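Local coordinates for protein VlsE1 (Borreliella burgdorferi, PDB 1L8W) that is a variable surface antigen of the Lyme disease spirochaete, in which antigenic switching probably serves to evade the host immune response, at residues A[140-144]-A[145-149]. Numbering follows the deposited sequence.
Sequences EVVAD and ADAAK
The flat peptide carbonyl of D144 is met by A147 on one face. The backbone N of A147 sits above the carbonyl plane, about 50° out of it. It donates a hydrogen bond to D144 O at 2.8 Å. The N-H...O angle is only 131°, so the bond is far from straight. The methyl of A147 lies on the same face, with its CB 3.5 Å from D144 O. On the opposite face is the chain's own A143 O, 3.3 Å from D144 C. A148 N, 3.5 Å from D144 O, is not hydrogen-bonded to it. The bond spans a type I beta turn, with A145 and D146 at its corners.

The turn folds the A147 methyl back onto V142. A147 CB touches V142 CG1 at 3.5 Å, which is tight for two carbons. Chi1 of V142 is -61°, which sets CG1 beside the backbone N and sends CG2 to A148, 3.8 Å from its CA. V142 is buried and belongs to strand 141-142, which pairs in parallel with strand 287-288. The turn follows, in the loop leading to helix 153-170. A148 also touches A197.

D144 and D146 are exposed. D144 OD1 and D146 OD2 are 6.8 Å apart, so any repulsion is probably mild. The chemistry implies a surface turn held by one bent backbone bond and V142's methyls packing on A147 and A148, with the acidic groups outside.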
ATOM      1  N   GLU A 140     -11.773   5.784   4.730  1.00 26.92           N
ATOM      2  CA  GLU A 140     -12.975   6.548   4.443  1.00 27.81           C
ATOM      3  C   GLU A 140     -14.080   5.587   4.043  1.00 26.19           C
ATOM      4  O   GLU A 140     -13.887   4.760   3.162  1.00 25.98           O
ATOM      5  CB  GLU A 140     -12.722   7.527   3.296  1.00 31.90           C
ATOM      6  CG  GLU A 140     -12.534   8.952   3.749  1.00 38.86           C
ATOM      7  CD  GLU A 140     -13.747   9.481   4.486  1.00 41.31           C
ATOM      8  OE1 GLU A 140     -14.804   9.645   3.841  1.00 45.55           O
ATOM      9  OE2 GLU A 140     -13.646   9.726   5.707  1.00 43.02           O
ATOM     10  N   VAL A 141     -15.233   5.707   4.691  1.00 26.35           N
ATOM     11  CA  VAL A 141     -16.382   4.851   4.416  1.00 26.64           C
ATOM     12  C   VAL A 141     -17.595   5.679   4.005  1.00 28.29           C
ATOM     13  O   VAL A 141     -18.010   6.568   4.745  1.00 28.52           O
ATOM     14  CB  VAL A 141     -16.777   4.041   5.669  1.00 26.53           C
ATOM     15  CG1 VAL A 141     -18.034   3.212   5.383  1.00 25.20           C
ATOM     16  CG2 VAL A 141     -15.608   3.160   6.105  1.00 24.12           C
ATOM     17  N   VAL A 142     -18.165   5.382   2.839  1.00 30.24           N
ATOM     18  CA  VAL A 142     -19.346   6.107   2.358  1.00 30.36           C
ATOM     19  C   VAL A 142     -20.565   5.201   2.184  1.00 32.53           C
ATOM     20  O   VAL A 142     -20.453   4.069   1.709  1.00 31.38           O
ATOM     21  CB  VAL A 142     -19.068   6.823   1.008  1.00 28.72           C
ATOM     22  CG1 VAL A 142     -17.955   7.840   1.186  1.00 31.14           C
ATOM     23  CG2 VAL A 142     -18.691   5.821  -0.058  1.00 26.19           C
ATOM     24  N   ALA A 143     -21.727   5.714   2.578  1.00 34.38           N
ATOM     25  CA  ALA A 143     -22.984   4.981   2.478  1.00 36.92           C
ATOM     26  C   ALA A 143     -23.927   5.663   1.485  1.00 39.90           C
ATOM     27  O   ALA A 143     -24.863   5.039   0.980  1.00 38.70           O
ATOM     28  CB  ALA A 143     -23.640   4.897   3.842  1.00 37.51           C
ATOM     29  N   ASP A 144     -23.679   6.948   1.223  1.00 41.87           N
ATOM     30  CA  ASP A 144     -24.477   7.726   0.278  1.00 43.79           C
ATOM     31  C   ASP A 144     -24.038   7.425  -1.151  1.00 43.64           C
ATOM     32  O   ASP A 144     -22.868   7.579  -1.497  1.00 42.26           O
ATOM     33  CB  ASP A 144     -24.326   9.229   0.533  1.00 46.34           C
ATOM     34  CG  ASP A 144     -25.029   9.685   1.792  1.00 51.01           C
ATOM     35  OD1 ASP A 144     -26.203   9.293   1.991  1.00 52.51           O
ATOM     36  OD2 ASP A 144     -24.414  10.447   2.576  1.00 52.06           O
ATOM     37  N   ALA A 145     -24.989   7.012  -1.979  1.00 44.56           N
ATOM     38  CA  ALA A 145     -24.720   6.675  -3.372  1.00 45.35           C
ATOM     39  C   ALA A 145     -23.911   7.732  -4.124  1.00 45.58           C
ATOM     40  O   ALA A 145     -23.209   7.415  -5.085  1.00 47.01           O
ATOM     41  CB  ALA A 145     -26.033   6.416  -4.096  1.00 46.51           C
ATOM     42  N   ASP A 146     -24.007   8.985  -3.697  1.00 46.30           N
ATOM     43  CA  ASP A 146     -23.272  10.055  -4.363  1.00 45.79           C
ATOM     44  C   ASP A 146     -21.834  10.192  -3.874  1.00 45.29           C
ATOM     45  O   ASP A 146     -20.954  10.603  -4.634  1.00 45.38           O
ATOM     46  CB  ASP A 146     -24.003  11.389  -4.190  1.00 48.30           C
ATOM     47  CG  ASP A 146     -25.356  11.405  -4.880  1.00 51.85           C
ATOM     48  OD1 ASP A 146     -25.437  10.952  -6.046  1.00 51.40           O
ATOM     49  OD2 ASP A 146     -26.335  11.879  -4.262  1.00 52.29           O
ATOM     50  N   ALA A 147     -21.593   9.839  -2.614  1.00 43.49           N
ATOM     51  CA  ALA A 147     -20.253   9.942  -2.032  1.00 42.45           C
ATOM     52  C   ALA A 147     -19.252   8.954  -2.630  1.00 41.09           C
ATOM     53  O   ALA A 147     -18.045   9.200  -2.606  1.00 41.11           O
ATOM     54  CB  ALA A 147     -20.327   9.752  -0.519  1.00 43.01           C
ATOM     55  N   ALA A 148     -19.749   7.837  -3.158  1.00 39.72           N
ATOM     56  CA  ALA A 148     -18.874   6.826  -3.754  1.00 39.46           C
ATOM     57  C   ALA A 148     -18.175   7.397  -4.982  1.00 38.29           C
ATOM     58  O   ALA A 148     -18.716   8.268  -5.659  1.00 38.59           O
ATOM     59  CB  ALA A 148     -19.679   5.581  -4.141  1.00 37.55           C
ATOM     60  N   LYS A 149     -16.977   6.896  -5.266  1.00 36.79           N
ATOM     61  CA  LYS A 149     -16.209   7.370  -6.411  1.00 36.93           C
ATOM     62  C   LYS A 149     -15.150   6.367  -6.861  1.00 35.17           C
ATOM     63  O   LYS A 149     -14.835   5.399  -6.160  1.00 32.71           O
ATOM     64  CB  LYS A 149     -15.500   8.690  -6.065  1.00 40.93           C
ATOM     65  CG  LYS A 149     -16.412   9.876  -5.784  1.00 41.68           C
ATOM     66  CD  LYS A 149     -15.598  11.089  -5.377  1.00 47.20           C
ATOM     67  CE  LYS A 149     -16.480  12.314  -5.148  1.00 49.24           C
ATOM     68  NZ  LYS A 149     -15.679  13.497  -4.718  1.00 48.35           N
TER